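Local atomic coordinates of DinB-like domain-containing protein (Enterococcus faecalis, PDB entry 3CEX), a protein that is of unknown function but belongs to the DinB superfamily of helical-bundle proteins, many of whose members are probably metal-dependent enzymes. Residues Thr13-His18 with Leu117-Leu122; Met48-Arg53 with Ile152-Met157; Glu54-Ile59 with Ser108-Ala113; Pro67-Leu70 with Trp74-Lys77. One frame throughout, in Å; residues are numbered along the deposited sequence.

Contact 1. Residues Thr13-His18 with Leu117-Leu122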
loop_
_atom_site.group_PDB
_atom_site.type_symbol
_atom_site.label_atom_id
_atom_site.label_comp_id
_atom_site.label_asym_id
_atom_site.label_seq_id
_atom_site.Cartn_x
_atom_site.Cartn_y
_atom_site.Cartn_z
ATOM N N THR A 13 7.937 -1.884 6.601
ATOM C CA THR A 13 6.870 -1.756 5.593
ATOM C C THR A 13 7.056 -0.510 4.695
ATOM O O THR A 13 6.814 -0.563 3.433
ATOM C CB THR A 13 5.462 -1.733 6.276
ATOM O OG1 THR A 13 5.315 -2.913 7.079
ATOM C CG2 THR A 13 4.317 -1.690 5.251
ATOM N N LEU A 14 7.412 0.617 5.323
ATOM C CA LEU A 14 7.790 1.815 4.571
ATOM C C LEU A 14 8.965 1.574 3.602
ATOM O O LEU A 14 8.948 2.067 2.442
ATOM C CB LEU A 14 8.070 2.978 5.550
ATOM C CG LEU A 14 8.415 4.340 4.934
ATOM C CD1 LEU A 14 7.255 4.865 4.076
ATOM C CD2 LEU A 14 8.762 5.384 6.030
ATOM N N ASP A 15 9.955 0.785 4.025
ATOM C CA ASP A 15 11.072 0.431 3.145
ATOM C C ASP A 15 10.597 -0.277 1.866
ATOM O O ASP A 15 11.124 -0.022 0.795
ATOM C CB ASP A 15 12.082 -0.486 3.857
ATOM C CG ASP A 15 12.935 0.250 4.895
ATOM O OD1 ASP A 15 13.108 1.491 4.751
ATOM O OD2 ASP A 15 13.480 -0.435 5.808
ATOM N N ARG A 16 9.579 -1.125 1.963
ATOM C CA ARG A 16 9.038 -1.766 0.758
ATOM C C ARG A 16 8.405 -0.747 -0.182
ATOM O O ARG A 16 8.578 -0.871 -1.392
ATOM C CB ARG A 16 8.014 -2.878 1.057
ATOM C CG ARG A 16 8.421 -3.920 2.083
ATOM C CD ARG A 16 9.616 -4.719 1.607
ATOM N NE ARG A 16 9.751 -5.845 2.501
ATOM C CZ ARG A 16 9.149 -7.022 2.338
ATOM N NH1 ARG A 16 8.419 -7.276 1.260
ATOM N NH2 ARG A 16 9.312 -7.948 3.257
ATOM N N ALA A 17 7.680 0.238 0.343
ATOM C CA ALA A 17 7.126 1.336 -0.486
ATOM C C ALA A 17 8.272 2.083 -1.205
ATOM O O ALA A 17 8.236 2.326 -2.432
ATOM C CB ALA A 17 6.328 2.311 0.356
ATOM N N HIS A 18 9.303 2.408 -0.436
ATOM C CA HIS A 18 10.452 3.145 -0.941
ATOM C C HIS A 18 11.110 2.400 -2.096
ATOM O O HIS A 18 11.344 2.968 -3.180
ATOM C CB HIS A 18 11.434 3.352 0.219
ATOM C CG HIS A 18 12.550 4.307 -0.071
ATOM N ND1 HIS A 18 13.598 4.490 0.804
ATOM C CD2 HIS A 18 12.775 5.145 -1.110
ATOM C CE1 HIS A 18 14.432 5.392 0.305
ATOM N NE2 HIS A 18 13.952 5.811 -0.851
ATOM N N LEU A 117 13.706 10.774 7.569
ATOM C CA LEU A 117 13.034 11.549 8.602
ATOM C C LEU A 117 11.977 10.702 9.328
ATOM O O LEU A 117 11.899 10.694 10.570
ATOM C CB LEU A 117 12.359 12.778 7.970
ATOM C CG LEU A 117 11.598 13.713 8.926
ATOM C CD1 LEU A 117 12.568 14.571 9.791
ATOM C CD2 LEU A 117 10.596 14.603 8.131
ATOM N N THR A 118 11.169 10.001 8.539
ATOM C CA THR A 118 10.078 9.172 9.064
ATOM C C THR A 118 10.675 8.088 9.956
ATOM O O THR A 118 10.249 7.901 11.088
ATOM C CB THR A 118 9.225 8.586 7.927
ATOM O OG1 THR A 118 8.719 9.662 7.120
ATOM C CG2 THR A 118 8.047 7.753 8.472
ATOM N N LYS A 119 11.700 7.410 9.460
ATOM C CA LYS A 119 12.302 6.302 10.212
ATOM C C LYS A 119 12.969 6.770 11.496
ATOM O O LYS A 119 12.958 6.050 12.497
ATOM C CB LYS A 119 13.309 5.555 9.348
ATOM C CG LYS A 119 12.664 4.775 8.212
ATOM C CD LYS A 119 13.725 4.251 7.212
ATOM C CE LYS A 119 14.068 2.847 7.465
ATOM N NZ LYS A 119 15.168 2.352 6.553
ATOM N N SER A 120 13.574 7.956 11.453
ATOM C CA SER A 120 14.134 8.593 12.622
ATOM C C SER A 120 13.055 8.875 13.654
ATOM O O SER A 120 13.245 8.584 14.813
ATOM C CB SER A 120 14.824 9.905 12.256
ATOM O OG SER A 120 15.301 10.559 13.426
ATOM N N TYR A 121 11.920 9.402 13.220
ATOM C CA TYR A 121 10.834 9.686 14.146
ATOM C C TYR A 121 10.339 8.379 14.772
ATOM O O TYR A 121 10.184 8.293 16.001
ATOM C CB TYR A 121 9.680 10.449 13.465
ATOM C CG TYR A 121 8.607 10.892 14.447
ATOM C CD1 TYR A 121 8.739 12.071 15.166
ATOM C CD2 TYR A 121 7.479 10.131 14.666
ATOM C CE1 TYR A 121 7.766 12.469 16.086
ATOM C CE2 TYR A 121 6.503 10.524 15.588
ATOM C CZ TYR A 121 6.661 11.684 16.283
ATOM O OH TYR A 121 5.712 12.038 17.195
ATOM N N LEU A 122 10.132 7.366 13.932
ATOM C CA LEU A 122 9.617 6.079 14.382
ATOM C C LEU A 122 10.552 5.438 15.404
ATOM O O LEU A 122 10.109 4.781 16.343
ATOM C CB LEU A 122 9.399 5.101 13.205
ATOM C CG LEU A 122 8.135 5.383 12.376
ATOM C CD1 LEU A 122 8.037 4.426 11.205
ATOM C CD2 LEU A 122 6.920 5.274 13.229
#

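Contact 2. Residues Met48-Arg53 with Ile152-Met157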
loop_
_atom_site.group_PDB
_atom_site.type_symbol
_atom_site.label_atom_id
_atom_site.label_comp_id
_atom_site.label_asym_id
_atom_site.label_seq_id
_atom_site.Cartn_x
_atom_site.Cartn_y
_atom_site.Cartn_z
HETATM N N MSE A 48 5.379 10.103 -6.469
HETATM C CA MSE A 48 6.612 10.108 -5.655
HETATM C C MSE A 48 6.812 11.417 -4.922
HETATM O O MSE A 48 7.160 11.413 -3.779
HETATM C CB MSE A 48 7.838 9.860 -6.525
HETATM C CG MSE A 48 8.102 8.473 -6.722
HETATM SE SE MSE A 48 9.793 8.061 -7.590
HETATM C CE MSE A 48 11.102 7.998 -6.190
ATOM N N TRP A 49 6.588 12.540 -5.589
ATOM C CA TRP A 49 6.651 13.841 -4.920
ATOM C C TRP A 49 5.620 13.907 -3.791
ATOM O O TRP A 49 5.926 14.316 -2.660
ATOM C CB TRP A 49 6.366 14.949 -5.932
ATOM C CG TRP A 49 6.071 16.247 -5.286
ATOM C CD1 TRP A 49 6.987 17.139 -4.801
ATOM C CD2 TRP A 49 4.776 16.820 -5.020
ATOM N NE1 TRP A 49 6.347 18.205 -4.277
ATOM C CE2 TRP A 49 4.994 18.041 -4.396
ATOM C CE3 TRP A 49 3.454 16.404 -5.260
ATOM C CZ2 TRP A 49 3.944 18.888 -4.015
ATOM C CZ3 TRP A 49 2.435 17.207 -4.888
ATOM C CH2 TRP A 49 2.672 18.445 -4.257
ATOM N N HIS A 50 4.392 13.464 -4.087
ATOM C CA HIS A 50 3.332 13.520 -3.088
ATOM C C HIS A 50 3.623 12.653 -1.875
ATOM O O HIS A 50 3.376 13.072 -0.769
ATOM C CB HIS A 50 1.972 13.117 -3.641
ATOM C CG HIS A 50 0.976 12.782 -2.570
ATOM N ND1 HIS A 50 0.245 13.743 -1.916
ATOM C CD2 HIS A 50 0.627 11.596 -2.010
ATOM C CE1 HIS A 50 -0.532 13.166 -1.013
ATOM N NE2 HIS A 50 -0.312 11.865 -1.039
ATOM N N THR A 51 4.137 11.443 -2.099
ATOM C CA THR A 51 4.503 10.546 -1.007
ATOM C C THR A 51 5.605 11.173 -0.153
ATOM O O THR A 51 5.494 11.176 1.062
ATOM C CB THR A 51 4.893 9.167 -1.542
ATOM O OG1 THR A 51 3.736 8.625 -2.216
ATOM C CG2 THR A 51 5.363 8.186 -0.397
ATOM N N ALA A 52 6.662 11.691 -0.778
ATOM C CA ALA A 52 7.736 12.359 -0.038
ATOM C C ALA A 52 7.166 13.569 0.704
ATOM O O ALA A 52 7.494 13.792 1.872
ATOM C CB ALA A 52 8.856 12.771 -0.965
ATOM N N ARG A 53 6.308 14.327 0.044
ATOM C CA ARG A 53 5.737 15.537 0.624
ATOM C C ARG A 53 4.834 15.237 1.830
ATOM O O ARG A 53 4.876 15.951 2.844
ATOM C CB ARG A 53 5.005 16.324 -0.480
ATOM C CG ARG A 53 4.545 17.705 -0.159
ATOM C CD ARG A 53 5.631 18.742 -0.240
ATOM N NE ARG A 53 4.982 20.046 -0.392
ATOM C CZ ARG A 53 4.706 20.907 0.589
ATOM N NH1 ARG A 53 5.055 20.661 1.846
ATOM N NH2 ARG A 53 4.089 22.046 0.303
ATOM N N ILE A 152 2.061 5.683 6.847
ATOM C CA ILE A 152 2.608 4.459 6.258
ATOM C C ILE A 152 1.651 3.917 5.188
ATOM O O ILE A 152 2.087 3.563 4.088
ATOM C CB ILE A 152 2.834 3.339 7.315
ATOM C CG1 ILE A 152 3.864 3.749 8.385
ATOM C CG2 ILE A 152 3.273 2.034 6.661
ATOM C CD1 ILE A 152 5.221 4.145 7.848
ATOM N N ASP A 153 0.347 3.883 5.493
ATOM C CA ASP A 153 -0.696 3.433 4.526
ATOM C C ASP A 153 -0.652 4.214 3.190
ATOM O O ASP A 153 -0.724 3.637 2.103
ATOM C CB ASP A 153 -2.084 3.519 5.199
ATOM C CG ASP A 153 -3.248 3.343 4.237
ATOM O OD1 ASP A 153 -3.347 2.243 3.667
ATOM O OD2 ASP A 153 -4.074 4.304 4.063
ATOM N N ASP A 154 -0.552 5.529 3.304
ATOM C CA ASP A 154 -0.490 6.436 2.178
ATOM C C ASP A 154 0.700 6.135 1.289
ATOM O O ASP A 154 0.532 6.044 0.076
ATOM C CB ASP A 154 -0.377 7.894 2.676
ATOM C CG ASP A 154 -0.140 8.900 1.535
ATOM O OD1 ASP A 154 -1.144 9.504 1.125
ATOM O OD2 ASP A 154 1.039 9.079 1.053
ATOM N N ALA A 155 1.888 6.010 1.892
ATOM C CA ALA A 155 3.091 5.735 1.123
ATOM C C ALA A 155 2.971 4.397 0.407
ATOM O O ALA A 155 3.251 4.328 -0.813
ATOM C CB ALA A 155 4.373 5.787 1.983
ATOM N N VAL A 156 2.560 3.346 1.126
ATOM C CA VAL A 156 2.526 2.015 0.513
ATOM C C VAL A 156 1.485 1.983 -0.596
ATOM O O VAL A 156 1.733 1.498 -1.698
ATOM C CB VAL A 156 2.331 0.896 1.544
ATOM C CG1 VAL A 156 2.225 -0.489 0.883
ATOM C CG2 VAL A 156 3.495 0.893 2.554
HETATM N N MSE A 157 0.301 2.494 -0.309
HETATM C CA MSE A 157 -0.759 2.462 -1.295
HETATM C C MSE A 157 -0.401 3.265 -2.581
HETATM O O MSE A 157 -0.706 2.843 -3.699
HETATM C CB MSE A 157 -2.026 2.991 -0.611
HETATM C CG MSE A 157 -3.068 3.292 -1.506
HETATM SE SE MSE A 157 -3.153 5.162 -2.162
HETATM C CE MSE A 157 -5.060 5.042 -1.988
#

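Contact 3. Residues Glu54-Ile59 with Ser108-Ala113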
loop_
_atom_site.group_PDB
_atom_site.type_symbol
_atom_site.label_atom_id
_atom_site.label_comp_id
_atom_site.label_asym_id
_atom_site.label_seq_id
_atom_site.Cartn_x
_atom_site.Cartn_y
_atom_site.Cartn_z
ATOM N N GLU A 54 4.039 14.173 1.744
ATOM C CA GLU A 54 3.124 13.865 2.811
ATOM C C GLU A 54 3.827 13.280 4.058
ATOM O O GLU A 54 3.423 13.584 5.179
ATOM C CB GLU A 54 2.027 12.919 2.296
ATOM C CG GLU A 54 0.965 12.618 3.293
ATOM C CD GLU A 54 -0.057 13.733 3.484
ATOM O OE1 GLU A 54 0.217 14.918 3.187
ATOM O OE2 GLU A 54 -1.163 13.409 3.952
ATOM N N LEU A 55 4.809 12.396 3.862
ATOM C CA LEU A 55 5.686 11.955 4.970
ATOM C C LEU A 55 6.374 13.145 5.647
ATOM O O LEU A 55 6.381 13.284 6.883
ATOM C CB LEU A 55 6.742 10.965 4.462
ATOM C CG LEU A 55 6.237 9.590 3.941
ATOM C CD1 LEU A 55 7.363 8.772 3.289
ATOM C CD2 LEU A 55 5.566 8.799 5.078
ATOM N N ASP A 56 7.023 13.969 4.832
ATOM C CA ASP A 56 7.658 15.190 5.301
ATOM C C ASP A 56 6.685 16.045 6.148
ATOM O O ASP A 56 6.891 16.238 7.346
ATOM C CB ASP A 56 8.178 15.984 4.078
ATOM C CG ASP A 56 8.984 17.223 4.451
ATOM O OD1 ASP A 56 9.424 17.360 5.618
ATOM O OD2 ASP A 56 9.211 18.051 3.530
ATOM N N LEU A 57 5.618 16.525 5.532
ATOM C CA LEU A 57 4.661 17.391 6.242
ATOM C C LEU A 57 4.075 16.768 7.514
ATOM O O LEU A 57 3.981 17.422 8.549
ATOM C CB LEU A 57 3.521 17.806 5.321
ATOM C CG LEU A 57 3.883 18.904 4.317
ATOM C CD1 LEU A 57 2.668 19.159 3.419
ATOM C CD2 LEU A 57 4.346 20.179 5.007
ATOM N N GLN A 58 3.676 15.511 7.446
ATOM C CA GLN A 58 3.025 14.902 8.611
ATOM C C GLN A 58 3.984 14.621 9.767
ATOM O O GLN A 58 3.637 14.860 10.937
ATOM C CB GLN A 58 2.325 13.610 8.240
ATOM C CG GLN A 58 1.145 13.770 7.274
ATOM C CD GLN A 58 -0.057 14.483 7.847
ATOM O OE1 GLN A 58 -0.007 15.114 8.919
ATOM N NE2 GLN A 58 -1.152 14.414 7.111
ATOM N N ILE A 59 5.156 14.077 9.441
ATOM C CA ILE A 59 6.157 13.781 10.448
ATOM C C ILE A 59 6.734 15.073 10.972
ATOM O O ILE A 59 6.955 15.190 12.162
ATOM C CB ILE A 59 7.316 12.863 9.932
ATOM C CG1 ILE A 59 6.789 11.487 9.537
ATOM C CG2 ILE A 59 8.426 12.745 11.008
ATOM C CD1 ILE A 59 6.317 10.641 10.700
ATOM N N SER A 108 14.102 10.826 -6.280
ATOM C CA SER A 108 14.751 9.838 -5.451
ATOM C C SER A 108 15.329 10.461 -4.194
ATOM O O SER A 108 15.251 9.870 -3.094
ATOM C CB SER A 108 15.894 9.165 -6.192
ATOM O OG SER A 108 15.398 8.355 -7.206
ATOM N N ASP A 109 15.971 11.618 -4.374
ATOM C CA ASP A 109 16.637 12.321 -3.263
ATOM C C ASP A 109 15.646 12.858 -2.229
ATOM O O ASP A 109 15.852 12.712 -0.992
ATOM C CB ASP A 109 17.525 13.450 -3.803
ATOM C CG ASP A 109 18.733 12.950 -4.561
ATOM O OD1 ASP A 109 19.056 11.737 -4.504
ATOM O OD2 ASP A 109 19.376 13.797 -5.227
ATOM N N TYR A 110 14.555 13.458 -2.692
ATOM C CA TYR A 110 13.586 13.997 -1.746
ATOM C C TYR A 110 12.829 12.854 -1.032
ATOM O O TYR A 110 12.596 12.903 0.179
ATOM C CB TYR A 110 12.623 14.982 -2.434
ATOM C CG TYR A 110 11.586 15.609 -1.513
ATOM C CD1 TYR A 110 11.915 16.036 -0.221
ATOM C CD2 TYR A 110 10.298 15.799 -1.934
ATOM C CE1 TYR A 110 10.928 16.628 0.630
ATOM C CE2 TYR A 110 9.339 16.373 -1.106
ATOM C CZ TYR A 110 9.648 16.778 0.174
ATOM O OH TYR A 110 8.654 17.349 0.965
ATOM N N LEU A 111 12.479 11.802 -1.763
ATOM C CA LEU A 111 11.862 10.645 -1.112
ATOM C C LEU A 111 12.792 9.992 -0.073
ATOM O O LEU A 111 12.356 9.652 1.026
ATOM C CB LEU A 111 11.392 9.595 -2.138
ATOM C CG LEU A 111 10.581 8.401 -1.604
ATOM C CD1 LEU A 111 9.298 8.876 -0.876
ATOM C CD2 LEU A 111 10.191 7.452 -2.800
ATOM N N ALA A 112 14.065 9.836 -0.415
ATOM C CA ALA A 112 15.042 9.260 0.528
ATOM C C ALA A 112 15.163 10.106 1.797
ATOM O O ALA A 112 15.250 9.560 2.911
ATOM C CB ALA A 112 16.441 9.104 -0.141
ATOM N N ALA A 113 15.177 11.437 1.631
ATOM C CA ALA A 113 15.194 12.345 2.767
ATOM C C ALA A 113 13.926 12.201 3.601
ATOM O O ALA A 113 13.999 12.208 4.829
ATOM C CB ALA A 113 15.388 13.796 2.331
#

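Contact 4. Residues Pro67-Leu70 with Trp74-Lys77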
loop_
_atom_site.group_PDB
_atom_site.type_symbol
_atom_site.label_atom_id
_atom_site.label_comp_id
_atom_site.label_asym_id
_atom_site.label_seq_id
_atom_site.Cartn_x
_atom_site.Cartn_y
_atom_site.Cartn_z
ATOM N N PRO A 67 8.921 21.650 7.769
ATOM C CA PRO A 67 9.152 20.552 6.835
ATOM C C PRO A 67 10.425 20.722 6.005
ATOM O O PRO A 67 10.852 21.843 5.764
ATOM C CB PRO A 67 7.909 20.594 5.937
ATOM C CG PRO A 67 7.426 21.961 6.022
ATOM C CD PRO A 67 7.715 22.420 7.417
ATOM N N LEU A 68 11.029 19.613 5.594
ATOM C CA LEU A 68 12.260 19.634 4.799
ATOM C C LEU A 68 12.065 20.338 3.465
ATOM O O LEU A 68 13.009 20.947 2.943
ATOM C CB LEU A 68 12.768 18.213 4.531
ATOM C CG LEU A 68 12.954 17.293 5.727
ATOM C CD1 LEU A 68 13.268 15.904 5.208
ATOM C CD2 LEU A 68 14.019 17.787 6.698
ATOM N N TRP A 69 10.844 20.248 2.923
ATOM C CA TRP A 69 10.455 20.939 1.690
ATOM C C TRP A 69 10.987 22.374 1.684
ATOM O O TRP A 69 11.518 22.846 0.667
ATOM C CB TRP A 69 8.925 20.954 1.569
ATOM C CG TRP A 69 8.367 21.569 0.316
ATOM C CD1 TRP A 69 7.611 22.700 0.230
ATOM C CD2 TRP A 69 8.507 21.085 -1.027
ATOM N NE1 TRP A 69 7.252 22.937 -1.071
ATOM C CE2 TRP A 69 7.806 21.985 -1.873
ATOM C CE3 TRP A 69 9.169 20.002 -1.601
ATOM C CZ2 TRP A 69 7.726 21.812 -3.256
ATOM C CZ3 TRP A 69 9.080 19.816 -2.974
ATOM C CH2 TRP A 69 8.381 20.721 -3.790
ATOM N N LEU A 70 10.807 23.035 2.830
ATOM C CA LEU A 70 11.309 24.370 3.112
ATOM C C LEU A 70 12.702 24.370 3.762
ATOM O O LEU A 70 13.629 25.000 3.265
ATOM C CB LEU A 70 10.336 25.093 4.048
ATOM C CG LEU A 70 8.938 25.386 3.498
ATOM C CD1 LEU A 70 8.145 26.168 4.568
ATOM C CD2 LEU A 70 8.983 26.166 2.171
ATOM N N TRP A 74 14.068 21.972 -0.751
ATOM C CA TRP A 74 13.599 21.170 -1.885
ATOM C C TRP A 74 12.660 21.954 -2.793
ATOM O O TRP A 74 12.671 21.770 -4.001
ATOM C CB TRP A 74 12.940 19.874 -1.421
ATOM C CG TRP A 74 13.861 18.958 -0.691
ATOM C CD1 TRP A 74 13.919 18.767 0.655
ATOM C CD2 TRP A 74 14.867 18.121 -1.255
ATOM N NE1 TRP A 74 14.876 17.848 0.964
ATOM C CE2 TRP A 74 15.482 17.436 -0.191
ATOM C CE3 TRP A 74 15.294 17.862 -2.555
ATOM C CZ2 TRP A 74 16.514 16.524 -0.386
ATOM C CZ3 TRP A 74 16.326 16.967 -2.745
ATOM C CH2 TRP A 74 16.922 16.305 -1.670
ATOM N N THR A 75 11.863 22.848 -2.226
ATOM C CA THR A 75 10.974 23.670 -3.045
ATOM C C THR A 75 11.697 24.420 -4.177
ATOM O O THR A 75 11.166 24.536 -5.261
ATOM C CB THR A 75 10.128 24.647 -2.205
ATOM O OG1 THR A 75 9.165 25.266 -3.067
ATOM C CG2 THR A 75 10.985 25.727 -1.552
ATOM N N GLU A 76 12.902 24.918 -3.919
ATOM C CA GLU A 76 13.722 25.595 -4.956
ATOM C C GLU A 76 14.294 24.649 -6.015
ATOM O O GLU A 76 14.457 25.033 -7.155
ATOM C CB GLU A 76 14.878 26.360 -4.316
ATOM C CG GLU A 76 14.442 27.561 -3.471
ATOM C CD GLU A 76 14.285 27.236 -1.996
ATOM O OE1 GLU A 76 14.047 26.060 -1.654
ATOM O OE2 GLU A 76 14.390 28.161 -1.168
ATOM N N LYS A 77 14.580 23.407 -5.645
ATOM C CA LYS A 77 15.075 22.399 -6.599
ATOM C C LYS A 77 13.994 21.936 -7.547
ATOM O O LYS A 77 14.252 21.691 -8.724
ATOM C CB LYS A 77 15.598 21.171 -5.863
ATOM C CG LYS A 77 16.691 21.439 -4.836
ATOM C CD LYS A 77 17.843 22.166 -5.418
ATOM C CE LYS A 77 18.574 21.372 -6.461
ATOM N NZ LYS A 77 19.843 22.116 -6.758
#

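Contact 1. Residues Thr13-His18 with Leu117-Leu122
D15 and K119 meet nearly at right angles: the lysine reaches across and brings its ammonium to the carboxylate from the side that both oxygens share. NZ of K119 lies 2.9 Å from OD1 of D15, and the bond uses the syn lone pair of that oxygen. A second, weak bond runs from NZ of K119 to OD2 of D15 at 3.3 Å, so the salt bridge is lopsided rather than evenly forked. The lysine chain is bent at its third torsion (chi3 98°), which swings CE out of the line of the chain; the last step to NZ is extended. CE follows closely, 3.2 Å from OD1 of D15, so the last methylene also lies beside the acid.

One residue back on each helix the contact becomes apolar. L14 and T118 approach slantwise, and only one branch of each side chain does the touching: CD2 of L14 rests 3.5 Å from CG2 of T118, tighter than usual for two carbons, and 3.8 Å from CB of T118. With chi1 at -57°, T118 holds CG2 anti to its backbone N and leaves OG1 beside that nitrogen, where the hydroxyl bonds to the carbonyl of S114 on its own helix. Further round helix 8-25, R16 turns to the second subunit and bonds to S150 of that chain.

Helices 8-25 and 104-124 of the bundle are thus joined by a buried methyl contact beside a partly exposed ion pair. Having a weaker second bond, the pair probably fixes the lysine end less rigidly than an even bidentate grip would.

Contact 2. Residues Met48-Arg53 with Ile152-Met157
The H50 imidazole takes OD1 of D154 at its edge, in the ring plane, with NE2 of H50 as donor at 3.3 Å. The bond is weak by length although nearly straight, with an angle of 163° at the hydrogen. Ring and carboxylate planes lie 50° apart, and OD2 of D154 stays 3.7 Å from NE2 of H50. Beyond the two segments, W46 stacks on the imidazole, H158 meets it edge-to-face, and a bound glycerol approaches its side chain to about 4 Å. Helices 44-62 and 144-170 supply metal-binding histidines in many DinB relatives; H50, D154 and H158 are consistent with a related pocket, though no metal is seen here.

Alongside, T51 meets A155 by one methyl: CG2 of T51 is 3.5 Å from CB of A155. T51 sets CG2 anti to the backbone N and lets OG1 bond to the carbonyl of L47, one turn earlier. The small partner allows close backbones here, with CA of T51 and CA of A155 only 5.4 Å apart.

The two short helical segments run antiparallel at 165°, their axes approaching to 9.6 Å. Helix 8-25 borders them through F21, which touches both T51 and selenomethionine M48. A52 packs on Y110 and L111 of helix 104-124, and D153 forms a salt bridge with R20 of the second subunit.

Contact 3. Residues Glu54-Ile59 with Ser108-Ala113
D56 reaches Y110 with one carboxylate oxygen, and its side chain can be followed outward from the backbone of helix 44-62. CB of D56 already lies 3.4 Å from OH of Y110. CG comes next, set anti to the backbone N (chi1 -174°) and 3.5 Å from the same OH of Y110, so the phenol end lies alongside the root of the carboxylate as well as at its tip. There OD2 of D56 accepts the phenol hydrogen bond, 2.7 Å from OH of Y110, through its anti lone pair, on the side away from OD1. Because OD2 sits at the edge of the tyrosine ring and close to its plane, it is also 3.6 Å from CZ and 3.7 Å from CE1 of Y110. The carboxylate stands almost upright against the ring, the two planes 81° apart.

Helices 44-62 and 104-124 are the second and third long helices of the DinB four-helix bundle, where an up-down-down-up order makes them run in the same general direction. A long excursion that holds the two short helices 68-71 and 74-78 connects them.

D56 grips that excursion as well. OD1 accepts the backbone N-H of L68, and OD2 accepts that of W69 in addition to the phenol. Three donors therefore meet one buried carboxylate, which would probably favour its ionised form, and two amides at the start of a helix would add to that tendency. Y110, whose chi1 of -179° sends its ring across the gap between the helices, packs along its length on A52 and R53 and meets the indoles of W69 and W74.

Contact 4. Residues Pro67-Leu70 with Trp74-Lys77
One backbone hydrogen bond links the segments directly: N of T75 donates to O of W69 at 2.9 Å. It is close to straight, 165° at the hydrogen, and the donor lies in the carbonyl plane. N of W74 comes almost as near that oxygen, but its angle is too poor for a bond. This hydrogen bond from 75 back to 69 thus closes the short connection between the two helices.

Contact over a ring face comes next. T75 lays CB over the five-membered ring of W69 as a CH-pi contact, 3.7 Å from the centroid and 23° off the normal. Its OG1, anti to the backbone N (chi1 -172°), stands above the same face beyond the rim, 3.6 Å from NE1 of W69. These two groups bond to the separate oxygens of D84, OG1 to OD2 and NE1 to OD1, so a single carboxylate holds threonine and indole together and probably fixes the rotation of both.

Apolar and edge contacts complete the set. CB of W74 touches the six-membered part of the W69 indole, 3.8 Å from CE3 of W69. The W74 ring turns an edge to the other segment: its CD1 is 3.3 Å from O of L68 and 4.1 Å from CB of L68. NE1 of W74 bonds to Q72 in the turn.

Outside the pair, R53 of helix 44-62 makes a cation-pi contact with W69, whose indole also meets W49. W74 packs on L106, D109 and A113 of helix 104-124, and P67 leans on D56 and L57, which seats the two short helices on the bundle.

Overall arrangement
From the N terminus, helix 8-25 contributes the first half of contact 1, whose partner comes only at 117-122, so contact 1 closes a loop of about a hundred residues. Before it closes, helix 44-62 opens contact 2 at 48-53 and contact 3 at 54-59. Contact 4, the shortest, joins 67-70 to 74-77 and lies wholly within the span of each of the others. Contact 3 then closes at 108-113, inside the spans of both contact 1 and contact 2. Contact 2 closes last, at 152-157, and crosses contact 1. Together they tie the four long helices to each other, with the two short helices over helices 44-62 and 104-124.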